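Local atomic coordinates of predicted ATPase involved in replication control, Cdc46/Mcm family (Methanopyrus kandleri AV19, PDB entry 3F8T), a protein that probably acts in DNA replication as an MCM-family ATPase that binds ATP and single-stranded DNA and may unwind DNA as a helicase. Residues P102-R107 and R112-A117; I119-V124 and A170-L175; R126-R129 and R133-H136; A137-G142 and V146-H151; H153-G156 and R160-I163. The protein carries 2 engineered substitutions. All blocks are in the same frame, centred on the assembly; numbering follows the deposited sequence.

Interaction 1: P102-R107 and R112-A117; sequences PHRFRR and RPMDGA
Met-114 and Phe-105 join the two ends of the loop that leads from strand 96-99 into strand 118-130 of the OB fold. Each end is locally ordered: a short 3-10 turn spans His-103 to Phe-105, and a type II beta turn runs from Met-114 to Ala-117, closed by Ala-117 N on Met-114 O at 3.0 Å. No hydrogen bond passes between the segments, and their backbones stay well apart, so side chains alone make the contact.

The apolar part is one methyl on one ring. Met-114 is bent at chi2 (-60°) and again at chi3 (-71°), a double kink that brings CE round to the ring at 3.6 Å from Phe-105 CD2, with Phe-105 CE2 slightly farther off. The two side chains run at about a right angle, and the methyl approaches the ring obliquely.

Within 102-107 a charged group lies over the same ring: Arg-104 folds its guanidinium over Phe-105, with Phe-105 CZ 3.7 Å above the guanidinium plane of Arg-104 and over its centre, leaving the charged group near the methionine as well. Helix 64-72 packs against Phe-105 through Ser-68, Ala-71 and Thr-72, while Met-114 also touches Ile-119. The looser margin of the contact is Arg-104 NH2, 4.4 Å from Met-114 CE.

Interaction 2: I119-V124 and A170-L175; sequences ISIEGV and ATLDAL
No ring or other flat group takes part, so there are no faces or edges to assign: Leu-172 meets Ile-119 and Ile-121 through methyl and methylene groups alone. The leucine sits on strand 171-174 and forks between the two isoleucines of strand 118-130. One branch, CD1, touches Ile-119 CG1 at 3.7 Å, where the side chains cross obliquely; the other, CD2, meets Ile-121 CG1 at 3.7 Å, with the two side chains reaching toward each other tip to tip. Leu-172 has CG anti to the backbone N (chi1 -175°), which carries the fork across to the opposing strand. Both isoleucines answer with CG1 in the crowded position between backbone N and carbonyl carbon, chi1 73° in Ile-119 and 61° in Ile-121. The terminal methyls close in behind, with Ile-121 CD1 3.9 Å from Leu-172 CD2.

The two strands are not bonded to each other here; the nearest CA atoms, those of Ile-119 and Leu-172, are 8.6 Å apart. They face one another across the buried interior of the OB barrel, where Leu-172 also packs on Ile-163 and Val-167 of strand 160-168, and Ile-121 on Val-146. Cut back to an alanine, Leu-172 would lose both branches, which would probably open a gap between the strands and leave Ile-119 CG1 and Ile-121 CG1 without their mate. With no polar atom to fix direction, the contact probably depends on the fit of shapes and the exclusion of water.

Interaction 3: R126-R129 and R133-H136; sequences REVR and RLEH
Arg-129 and His-136 form an antiparallel hydrogen-bonded pair, on strands whose short segments run at 124° to each other, and Arg-129 N gives to His-136 O at 2.8 Å. The carbonyl of Arg-129 accepts twice, from Glu-135 N at 2.8 Å and His-136 N at 2.9 Å, so one oxygen grips two successive amides. Beside these bonds Val-128 CA comes to 3.2 Å from His-136 O in a CA-H...O contact.

On the face carrying Arg-129 and His-136, the guanidinium lies flat on the imidazole, planes 12° apart and centres 3.8 Å apart. NH2 sits over the middle of the ring, and His-136 CG lies over the guanidinium centre. Arg-129 has CG between backbone N and carbonyl carbon (chi1 78°) and runs extended to NE, which brings the guanidinium over the face of the imidazole. A protonated imidazole would probably be disfavoured under this charge. With a serine in place of His-136, the guanidinium would probably lose its flat support and be set free to turn.

The other face holds an apolar contact, Val-128 CB against Leu-134 CD1 at 3.5 Å. Strand 289-293 pairs with strand 118-130, Val-128 sharing a backbone bond with Leu-291, and Arg-292 makes a salt bridge to Glu-127. Glu-135 and His-136 both opposite Arg-129 make a classic beta bulge, set in the hairpin of strands 118-130 and 134-140 of the OB fold.

Interaction 4: A137-G142 and V146-H151; sequences AIVDTG and VAVRLH
Val-139 and Val-148 meet methyl to methyl on the buried face of an antiparallel hairpin, CG2 to CG2 at 3.9 Å and at a slant. Each valine has CG1 anti to the backbone N, which leaves CG2 beside that N and facing the partner. At the turn end Thr-141 comes across Val-146 at about a right angle, its CG2 3.8 Å from Val-146 CG2. At the far end Ala-137 CB rests on the fork of Leu-150, with CD1 and CD2 both 4.2 Å away. Ile-138 and Ala-147 form a non-hydrogen-bonded pair pointing to the other face.

Two hydrogen-bonded pairs hold this register. Ala-137 and Val-148 exchange two backbone bonds, as do Val-139 and Val-146, whose Val-139 N to Val-146 O bond is 2.8 Å. At the end of the strand an Asx turn begins the bend: Gly-142 N gives to Asp-140 OD1 at 2.9 Å, from above the carboxylate plane.

In the OB sheet this hairpin lies between two other strands. Strand 118-130 bonds to 134-140 through Arg-126 and Glu-127 at Ile-138, and strand 171-174 runs parallel to 145-149, Leu-172 bonding to Ala-147 and Arg-149.

Interaction 5: H153-G156 and R160-I163; sequences HRLG and RVEI
Leu-155 drops from a loop onto Val-161 and Ile-163 of strand 160-168, in the interior of the OB barrel. The loop joins strand 145-149 to strand 160-168, the link where many OB folds place a helix; here it has no helix, and Leu-155 supplies an apolar side chain to the core from this position.

Leu-155 gives the largest share of the buried surface, and a single branch does the touching: CD2 lies 4.2 Å from Val-161 CG2 and nearer still to Ile-163. Its CG stands between the backbone N and the carbonyl carbon, at a chi1 of 41°, and from there the side chain points to the strand. It runs at about a right angle to both partners. The nearest CA atoms of the two segments, those of Leu-155 and Val-161, are 8.0 Å apart; no hydrogen bond joins the two segments, and Leu-155 alone links the loop segment to this strand segment.

Val-161 turns CG2 to the leucine, while two residues along the strand Ile-163 reaches the same methyl with its end. The core closes round Leu-155 from several strands, with Val-125 and Val-128, Ala-137, and Val-177 against it. Backbone bonds of Val-161 to Gly-123 and Ile-163 to Ile-121 fix strand 160-168 beside strand 118-130. Ile-163 is extended at chi2 (-179°), which puts its CD1 3.8 Å from Leu-155 CD2.

Overall arrangement
Interactions 2, 4 and 5 are buried and line the same OB-barrel interior, whereas interaction 3 lies at the surface and interaction 1 is only partly buried. Interactions 3 and 4 share strand 134-140 and are built from paired backbones; interactions 1, 2 and 5 have no hydrogen bond between their segments and rest on side chains. Interactions 3, 4 and 5 are nested within the long chain loop that interaction 2 closes. Polar links tie the contacts together: Asp-173 of interaction 2 holds Arg-149 and His-151 of interaction 4, and Ser-120 meets Arg-107 of interaction 1 and Glu-162 of interaction 5. A guanidinium stacked on an imidazole marks the surface hairpin, and aliphatic packing the inside.

Interaction 1: P102-R107 and R112-A117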
# COMPACT_ATOMS: atom_id res chain seq x y z
N PRO A 102 7.49 15.56 -20.42
CA PRO A 102 7.14 16.82 -19.74
C PRO A 102 6.15 16.57 -18.60
O PRO A 102 5.30 15.67 -18.68
CB PRO A 102 6.50 17.65 -20.85
CG PRO A 102 7.13 17.14 -22.10
CD PRO A 102 7.30 15.65 -21.88
N HIS A 103 6.26 17.38 -17.55
CA HIS A 103 5.59 17.12 -16.29
C HIS A 103 4.07 16.95 -16.39
O HIS A 103 3.49 16.12 -15.68
CB HIS A 103 5.96 18.19 -15.25
CG HIS A 103 5.45 17.88 -13.87
ND1 HIS A 103 6.11 17.02 -13.02
CD2 HIS A 103 4.35 18.29 -13.21
CE1 HIS A 103 5.44 16.93 -11.88
NE2 HIS A 103 4.36 17.70 -11.97
N ARG A 104 3.45 17.70 -17.29
CA ARG A 104 1.99 17.66 -17.46
C ARG A 104 1.47 16.35 -18.06
O ARG A 104 0.27 16.07 -17.97
CB ARG A 104 1.49 18.87 -18.28
CG ARG A 104 2.05 18.93 -19.68
CD ARG A 104 1.28 19.88 -20.58
NE ARG A 104 0.07 19.27 -21.14
CZ ARG A 104 -0.39 19.51 -22.37
NH1 ARG A 104 0.28 20.32 -23.19
NH2 ARG A 104 -1.50 18.91 -22.79
N PHE A 105 2.35 15.56 -18.67
CA PHE A 105 1.95 14.27 -19.26
C PHE A 105 2.13 13.10 -18.27
O PHE A 105 1.82 11.95 -18.60
CB PHE A 105 2.72 13.99 -20.56
CG PHE A 105 2.48 15.02 -21.64
CD1 PHE A 105 3.26 16.16 -21.72
CD2 PHE A 105 1.47 14.83 -22.58
CE1 PHE A 105 3.04 17.12 -22.72
CE2 PHE A 105 1.24 15.78 -23.58
CZ PHE A 105 2.04 16.93 -23.65
N ARG A 106 2.63 13.40 -17.08
CA ARG A 106 2.91 12.36 -16.07
C ARG A 106 1.79 12.25 -15.03
O ARG A 106 1.20 13.26 -14.64
CB ARG A 106 4.24 12.63 -15.35
CG ARG A 106 5.46 12.73 -16.26
CD ARG A 106 6.74 12.63 -15.45
NE ARG A 106 7.87 13.25 -16.14
CZ ARG A 106 9.15 13.00 -15.88
NH1 ARG A 106 9.48 12.12 -14.93
NH2 ARG A 106 10.10 13.61 -16.57
N ARG A 107 1.53 11.02 -14.59
CA ARG A 107 0.51 10.73 -13.58
C ARG A 107 -0.83 11.37 -13.91
O ARG A 107 -1.43 12.06 -13.07
CB ARG A 107 0.99 11.17 -12.19
CG ARG A 107 2.24 10.44 -11.73
CD ARG A 107 2.81 11.08 -10.47
NE ARG A 107 4.09 10.48 -10.12
CZ ARG A 107 5.28 10.96 -10.48
NH1 ARG A 107 5.37 12.09 -11.20
NH2 ARG A 107 6.38 10.32 -10.12
N ARG A 112 -8.91 10.00 -20.98
CA ARG A 112 -9.70 10.10 -22.23
C ARG A 112 -9.38 11.36 -23.06
O ARG A 112 -9.23 11.26 -24.28
CB ARG A 112 -11.20 9.98 -21.93
CG ARG A 112 -12.07 9.71 -23.14
CD ARG A 112 -13.45 9.20 -22.73
NE ARG A 112 -14.40 9.24 -23.83
CZ ARG A 112 -15.51 8.51 -23.90
NH1 ARG A 112 -15.82 7.65 -22.94
NH2 ARG A 112 -16.32 8.63 -24.95
N PRO A 113 -9.27 12.54 -22.42
CA PRO A 113 -8.95 13.74 -23.20
C PRO A 113 -7.56 13.69 -23.81
O PRO A 113 -7.26 14.49 -24.71
CB PRO A 113 -9.02 14.87 -22.17
CG PRO A 113 -9.85 14.32 -21.05
CD PRO A 113 -9.46 12.88 -21.00
N MET A 114 -6.72 12.76 -23.34
CA MET A 114 -5.34 12.62 -23.82
C MET A 114 -5.21 11.64 -24.99
O MET A 114 -4.12 11.13 -25.24
CB MET A 114 -4.38 12.19 -22.69
CG MET A 114 -4.32 13.12 -21.48
SD MET A 114 -3.80 14.79 -21.86
CE MET A 114 -2.07 14.55 -22.25
N ASP A 115 -6.30 11.38 -25.72
CA ASP A 115 -6.23 10.40 -26.81
C ASP A 115 -5.10 10.75 -27.77
O ASP A 115 -4.92 11.91 -28.11
CB ASP A 115 -7.54 10.29 -27.59
CG ASP A 115 -7.63 8.99 -28.38
OD1 ASP A 115 -7.14 7.95 -27.89
OD2 ASP A 115 -8.18 8.97 -29.48
N GLY A 116 -4.34 9.74 -28.18
CA GLY A 116 -3.23 9.92 -29.12
C GLY A 116 -1.89 10.29 -28.50
O GLY A 116 -0.87 10.22 -29.17
N ALA A 117 -1.91 10.65 -27.21
CA ALA A 117 -0.75 11.20 -26.50
C ALA A 117 0.06 10.16 -25.71
O ALA A 117 -0.49 9.15 -25.22
CB ALA A 117 -1.20 12.31 -25.57

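Interaction 2: I119-V124 and A170-L175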
# COMPACT_ATOMS: atom_id res chain seq x y z
N ILE A 119 1.73 9.38 -22.34
CA ILE A 119 1.46 9.76 -20.96
C ILE A 119 2.00 8.70 -20.01
O ILE A 119 2.35 7.59 -20.44
CB ILE A 119 -0.08 9.94 -20.69
CG1 ILE A 119 -0.80 8.59 -20.64
CG2 ILE A 119 -0.72 10.89 -21.74
CD1 ILE A 119 -2.13 8.61 -19.92
N SER A 120 2.06 9.03 -18.71
CA SER A 120 2.15 7.97 -17.71
C SER A 120 0.93 8.02 -16.79
O SER A 120 0.31 9.08 -16.62
CB SER A 120 3.45 8.03 -16.90
OG SER A 120 3.36 8.93 -15.82
N ILE A 121 0.54 6.85 -16.29
CA ILE A 121 -0.42 6.76 -15.19
C ILE A 121 0.26 6.10 -14.01
O ILE A 121 1.26 5.40 -14.17
CB ILE A 121 -1.72 6.00 -15.59
CG1 ILE A 121 -1.45 4.54 -16.00
CG2 ILE A 121 -2.46 6.77 -16.68
CD1 ILE A 121 -2.71 3.65 -16.08
N GLU A 122 -0.27 6.33 -12.81
CA GLU A 122 0.22 5.65 -11.64
C GLU A 122 -0.95 5.26 -10.75
O GLU A 122 -1.84 6.07 -10.50
CB GLU A 122 1.19 6.56 -10.89
CG GLU A 122 1.86 5.92 -9.69
CD GLU A 122 2.77 6.91 -8.99
OE1 GLU A 122 2.24 7.86 -8.38
OE2 GLU A 122 4.00 6.76 -9.08
N GLY A 123 -0.94 4.01 -10.31
CA GLY A 123 -1.92 3.56 -9.33
C GLY A 123 -1.86 2.07 -9.04
O GLY A 123 -0.84 1.43 -9.28
N VAL A 124 -2.97 1.54 -8.53
CA VAL A 124 -3.04 0.15 -8.05
C VAL A 124 -3.78 -0.70 -9.07
O VAL A 124 -4.83 -0.31 -9.56
CB VAL A 124 -3.73 0.04 -6.65
CG1 VAL A 124 -3.90 -1.42 -6.20
CG2 VAL A 124 -2.92 0.82 -5.59
N ALA A 170 -9.56 5.55 -25.10
CA ALA A 170 -9.80 5.24 -23.68
C ALA A 170 -9.07 4.00 -23.16
O ALA A 170 -9.43 3.48 -22.09
CB ALA A 170 -11.33 5.16 -23.39
N THR A 171 -8.07 3.52 -23.90
CA THR A 171 -7.16 2.46 -23.45
C THR A 171 -5.70 2.93 -23.56
O THR A 171 -5.30 3.53 -24.56
CB THR A 171 -7.35 1.14 -24.24
OG1 THR A 171 -8.67 0.61 -23.99
CG2 THR A 171 -6.32 0.08 -23.85
N LEU A 172 -4.91 2.64 -22.52
CA LEU A 172 -3.50 2.95 -22.54
C LEU A 172 -2.75 1.76 -23.11
O LEU A 172 -2.83 0.66 -22.56
CB LEU A 172 -2.99 3.27 -21.12
CG LEU A 172 -1.53 3.73 -21.01
CD1 LEU A 172 -1.37 5.12 -21.64
CD2 LEU A 172 -1.08 3.76 -19.57
N ASP A 173 -2.06 1.97 -24.23
CA ASP A 173 -1.18 0.96 -24.78
C ASP A 173 0.18 1.07 -24.11
O ASP A 173 0.95 1.98 -24.41
CB ASP A 173 -1.05 1.11 -26.31
CG ASP A 173 -2.25 0.55 -27.04
OD1 ASP A 173 -2.48 -0.67 -26.94
OD2 ASP A 173 -2.95 1.33 -27.73
N ALA A 174 0.47 0.14 -23.22
CA ALA A 174 1.66 0.19 -22.40
C ALA A 174 2.94 0.06 -23.23
O ALA A 174 3.04 -0.80 -24.12
CB ALA A 174 1.59 -0.90 -21.31
N LEU A 175 3.89 0.95 -22.94
CA LEU A 175 5.25 0.88 -23.49
C LEU A 175 6.24 0.36 -22.44
O LEU A 175 7.18 -0.36 -22.76
CB LEU A 175 5.70 2.26 -23.96
CG LEU A 175 5.00 2.81 -25.20
CD1 LEU A 175 5.28 4.30 -25.32
CD2 LEU A 175 5.42 2.06 -26.48

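Interaction 3: R126-R129 and R133-H136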
# COMPACT_ATOMS: atom_id res chain seq x y z
N ARG A 126 -6.14 -3.27 -10.32
CA ARG A 126 -7.37 -3.87 -9.81
C ARG A 126 -7.58 -5.27 -10.37
O ARG A 126 -8.16 -6.14 -9.70
CB ARG A 126 -8.56 -3.01 -10.21
CG ARG A 126 -8.57 -1.64 -9.56
CD ARG A 126 -9.14 -1.71 -8.15
NE ARG A 126 -10.59 -1.60 -8.19
CZ ARG A 126 -11.29 -0.56 -7.75
NH1 ARG A 126 -10.68 0.49 -7.20
NH2 ARG A 126 -12.60 -0.57 -7.86
N GLU A 127 -7.13 -5.48 -11.60
CA GLU A 127 -7.48 -6.68 -12.34
C GLU A 127 -6.51 -6.92 -13.49
O GLU A 127 -5.94 -5.97 -14.05
CB GLU A 127 -8.92 -6.57 -12.86
CG GLU A 127 -9.43 -7.80 -13.58
CD GLU A 127 -10.82 -7.60 -14.15
OE1 GLU A 127 -11.66 -6.93 -13.49
OE2 GLU A 127 -11.07 -8.14 -15.26
N VAL A 128 -6.29 -8.19 -13.82
CA VAL A 128 -5.52 -8.54 -15.01
C VAL A 128 -6.27 -9.63 -15.75
O VAL A 128 -7.05 -10.37 -15.14
CB VAL A 128 -4.08 -8.99 -14.70
CG1 VAL A 128 -3.30 -7.90 -13.97
CG2 VAL A 128 -4.02 -10.33 -13.92
N ARG A 129 -6.06 -9.72 -17.06
CA ARG A 129 -6.69 -10.78 -17.83
C ARG A 129 -5.86 -11.20 -19.05
O ARG A 129 -5.02 -10.43 -19.56
CB ARG A 129 -8.14 -10.43 -18.19
CG ARG A 129 -8.34 -9.46 -19.32
CD ARG A 129 -9.83 -9.31 -19.63
NE ARG A 129 -10.04 -8.63 -20.92
CZ ARG A 129 -10.03 -7.31 -21.10
NH1 ARG A 129 -9.82 -6.50 -20.07
NH2 ARG A 129 -10.23 -6.80 -22.31
N ARG A 133 -1.21 -15.68 -22.69
CA ARG A 133 -0.41 -14.52 -22.31
C ARG A 133 -1.22 -13.56 -21.43
O ARG A 133 -2.44 -13.46 -21.55
CB ARG A 133 0.05 -13.79 -23.58
CG ARG A 133 1.13 -12.74 -23.37
CD ARG A 133 1.56 -12.08 -24.68
NE ARG A 133 0.49 -11.29 -25.31
CZ ARG A 133 0.70 -10.26 -26.13
NH1 ARG A 133 1.94 -9.88 -26.44
NH2 ARG A 133 -0.33 -9.61 -26.65
N LEU A 134 -0.52 -12.87 -20.52
CA LEU A 134 -1.10 -11.75 -19.77
C LEU A 134 -1.29 -10.58 -20.74
O LEU A 134 -0.33 -10.11 -21.35
CB LEU A 134 -0.18 -11.40 -18.61
CG LEU A 134 -0.35 -10.13 -17.77
CD1 LEU A 134 -1.71 -10.11 -17.09
CD2 LEU A 134 0.77 -10.04 -16.74
N GLU A 135 -2.53 -10.10 -20.89
CA GLU A 135 -2.89 -9.20 -21.99
C GLU A 135 -3.44 -7.83 -21.59
O GLU A 135 -3.13 -6.84 -22.24
CB GLU A 135 -3.90 -9.86 -22.93
CG GLU A 135 -3.40 -11.14 -23.60
CD GLU A 135 -4.50 -11.91 -24.32
OE1 GLU A 135 -5.70 -11.62 -24.10
OE2 GLU A 135 -4.15 -12.82 -25.11
N HIS A 136 -4.29 -7.80 -20.57
CA HIS A 136 -5.01 -6.58 -20.19
C HIS A 136 -4.97 -6.35 -18.69
O HIS A 136 -4.93 -7.31 -17.91
CB HIS A 136 -6.48 -6.66 -20.59
CG HIS A 136 -6.72 -6.63 -22.07
ND1 HIS A 136 -7.05 -5.47 -22.74
CD2 HIS A 136 -6.71 -7.62 -23.00
CE1 HIS A 136 -7.21 -5.74 -24.02
NE2 HIS A 136 -7.01 -7.03 -24.21

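Interaction 4: A137-G142 and V146-H151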
# COMPACT_ATOMS: atom_id res chain seq x y z
N ALA A 137 -5.02 -5.09 -18.29
CA ALA A 137 -5.15 -4.74 -16.89
C ALA A 137 -6.11 -3.58 -16.71
O ALA A 137 -6.35 -2.79 -17.65
CB ALA A 137 -3.78 -4.42 -16.29
N ILE A 138 -6.67 -3.47 -15.51
CA ILE A 138 -7.40 -2.27 -15.12
C ILE A 138 -6.64 -1.66 -13.95
O ILE A 138 -6.33 -2.37 -12.99
CB ILE A 138 -8.85 -2.56 -14.70
CG1 ILE A 138 -9.68 -3.07 -15.88
CG2 ILE A 138 -9.48 -1.30 -14.08
CD1 ILE A 138 -10.97 -3.75 -15.42
N VAL A 139 -6.33 -0.36 -14.06
CA VAL A 139 -5.58 0.34 -13.02
C VAL A 139 -6.38 1.49 -12.37
O VAL A 139 -6.85 2.40 -13.06
CB VAL A 139 -4.22 0.90 -13.58
CG1 VAL A 139 -3.46 1.64 -12.52
CG2 VAL A 139 -3.36 -0.22 -14.17
N ASP A 140 -6.49 1.45 -11.04
CA ASP A 140 -7.11 2.53 -10.27
C ASP A 140 -6.08 3.64 -10.07
O ASP A 140 -5.13 3.48 -9.29
CB ASP A 140 -7.63 1.99 -8.92
CG ASP A 140 -8.20 3.08 -8.00
OD1 ASP A 140 -8.41 4.25 -8.42
OD2 ASP A 140 -8.43 2.76 -6.82
N THR A 141 -6.25 4.75 -10.78
CA THR A 141 -5.31 5.87 -10.68
C THR A 141 -5.73 6.91 -9.62
O THR A 141 -5.13 7.97 -9.50
CB THR A 141 -5.10 6.58 -12.04
OG1 THR A 141 -6.34 7.08 -12.51
CG2 THR A 141 -4.54 5.62 -13.07
N GLY A 142 -6.76 6.58 -8.84
CA GLY A 142 -7.21 7.49 -7.79
C GLY A 142 -8.61 7.99 -8.07
O GLY A 142 -9.51 7.79 -7.25
N VAL A 146 -8.53 2.72 -15.26
CA VAL A 146 -7.94 2.86 -16.60
C VAL A 146 -7.68 1.50 -17.21
O VAL A 146 -7.04 0.66 -16.59
CB VAL A 146 -6.62 3.68 -16.52
CG1 VAL A 146 -5.92 3.72 -17.89
CG2 VAL A 146 -6.90 5.08 -16.00
N ALA A 147 -8.19 1.26 -18.42
CA ALA A 147 -7.91 0.00 -19.11
C ALA A 147 -6.55 0.09 -19.77
O ALA A 147 -6.21 1.13 -20.34
CB ALA A 147 -9.01 -0.30 -20.17
N VAL A 148 -5.78 -1.00 -19.70
CA VAL A 148 -4.41 -1.06 -20.22
C VAL A 148 -4.18 -2.32 -21.05
O VAL A 148 -4.45 -3.44 -20.57
CB VAL A 148 -3.34 -1.03 -19.06
CG1 VAL A 148 -1.93 -0.93 -19.63
CG2 VAL A 148 -3.59 0.14 -18.08
N ARG A 149 -3.71 -2.14 -22.28
CA ARG A 149 -3.22 -3.25 -23.11
C ARG A 149 -1.74 -3.39 -22.80
O ARG A 149 -0.98 -2.44 -22.96
CB ARG A 149 -3.45 -2.98 -24.60
CG ARG A 149 -4.86 -3.28 -25.08
CD ARG A 149 -4.98 -3.10 -26.61
NE ARG A 149 -4.94 -1.69 -26.97
CZ ARG A 149 -6.00 -0.91 -27.13
NH1 ARG A 149 -7.23 -1.40 -26.97
NH2 ARG A 149 -5.85 0.37 -27.43
N LEU A 150 -1.36 -4.58 -22.33
CA LEU A 150 -0.04 -4.76 -21.71
C LEU A 150 1.11 -5.00 -22.68
O LEU A 150 2.25 -4.67 -22.37
CB LEU A 150 -0.08 -5.84 -20.63
CG LEU A 150 -0.93 -5.51 -19.39
CD1 LEU A 150 -1.16 -6.76 -18.57
CD2 LEU A 150 -0.27 -4.43 -18.54
N HIS A 151 0.82 -5.62 -23.82
CA HIS A 151 1.86 -5.85 -24.84
C HIS A 151 3.10 -6.55 -24.26
O HIS A 151 4.23 -6.11 -24.49
CB HIS A 151 2.25 -4.54 -25.53
CG HIS A 151 1.11 -3.82 -26.17
ND1 HIS A 151 0.39 -4.35 -27.23
CD2 HIS A 151 0.54 -2.62 -25.91
CE1 HIS A 151 -0.57 -3.51 -27.57
NE2 HIS A 151 -0.49 -2.44 -26.79

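Interaction 5: H153-G156 and R160-I163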
# COMPACT_ATOMS: atom_id res chain seq x y z
N HIS A 153 4.15 -6.73 -21.21
CA HIS A 153 4.62 -6.18 -19.94
C HIS A 153 3.87 -6.81 -18.79
O HIS A 153 2.66 -6.99 -18.85
CB HIS A 153 4.48 -4.67 -19.91
CG HIS A 153 5.28 -3.97 -20.95
ND1 HIS A 153 4.76 -3.64 -22.18
CD2 HIS A 153 6.57 -3.56 -20.96
CE1 HIS A 153 5.69 -3.04 -22.91
NE2 HIS A 153 6.80 -2.98 -22.19
N ARG A 154 4.60 -7.16 -17.74
CA ARG A 154 4.01 -7.89 -16.64
C ARG A 154 3.70 -7.02 -15.41
O ARG A 154 4.36 -6.01 -15.14
CB ARG A 154 4.88 -9.10 -16.27
CG ARG A 154 4.61 -10.31 -17.17
CD ARG A 154 5.77 -11.29 -17.21
NE ARG A 154 6.11 -11.83 -15.89
CZ ARG A 154 5.56 -12.92 -15.33
NH1 ARG A 154 4.62 -13.61 -15.96
NH2 ARG A 154 5.96 -13.31 -14.12
N LEU A 155 2.66 -7.43 -14.70
CA LEU A 155 2.26 -6.83 -13.43
C LEU A 155 1.17 -7.74 -12.87
O LEU A 155 0.80 -8.75 -13.52
CB LEU A 155 1.81 -5.36 -13.60
CG LEU A 155 0.95 -4.93 -14.79
CD1 LEU A 155 -0.42 -5.61 -14.79
CD2 LEU A 155 0.80 -3.42 -14.82
N GLY A 156 0.65 -7.42 -11.69
CA GLY A 156 -0.38 -8.26 -11.08
C GLY A 156 -1.31 -7.48 -10.17
O GLY A 156 -0.98 -6.38 -9.76
N ARG A 160 1.29 -1.65 -7.05
CA ARG A 160 1.32 -0.25 -7.42
C ARG A 160 2.35 -0.02 -8.53
O ARG A 160 3.51 -0.40 -8.40
CB ARG A 160 1.63 0.64 -6.22
CG ARG A 160 1.41 2.10 -6.49
CD ARG A 160 1.27 2.87 -5.18
NE ARG A 160 1.35 4.30 -5.43
CZ ARG A 160 2.48 4.99 -5.46
NH1 ARG A 160 2.45 6.30 -5.72
NH2 ARG A 160 3.64 4.38 -5.21
N VAL A 161 1.92 0.62 -9.61
CA VAL A 161 2.74 0.73 -10.81
C VAL A 161 2.70 2.12 -11.42
O VAL A 161 1.73 2.86 -11.25
CB VAL A 161 2.30 -0.33 -11.87
CG1 VAL A 161 2.46 -1.74 -11.31
CG2 VAL A 161 0.84 -0.11 -12.30
N GLU A 162 3.79 2.50 -12.09
CA GLU A 162 3.73 3.58 -13.06
C GLU A 162 3.84 2.97 -14.45
O GLU A 162 4.74 2.15 -14.72
CB GLU A 162 4.80 4.66 -12.84
CG GLU A 162 4.60 5.89 -13.75
CD GLU A 162 5.44 7.11 -13.37
OE1 GLU A 162 6.51 6.93 -12.73
OE2 GLU A 162 5.05 8.25 -13.74
N ILE A 163 2.91 3.34 -15.32
CA ILE A 163 2.86 2.78 -16.67
C ILE A 163 2.96 3.90 -17.67
O ILE A 163 2.17 4.85 -17.66
CB ILE A 163 1.56 1.98 -16.97
CG1 ILE A 163 1.34 0.88 -15.94
CG2 ILE A 163 1.60 1.35 -18.40
CD1 ILE A 163 0.09 0.03 -16.19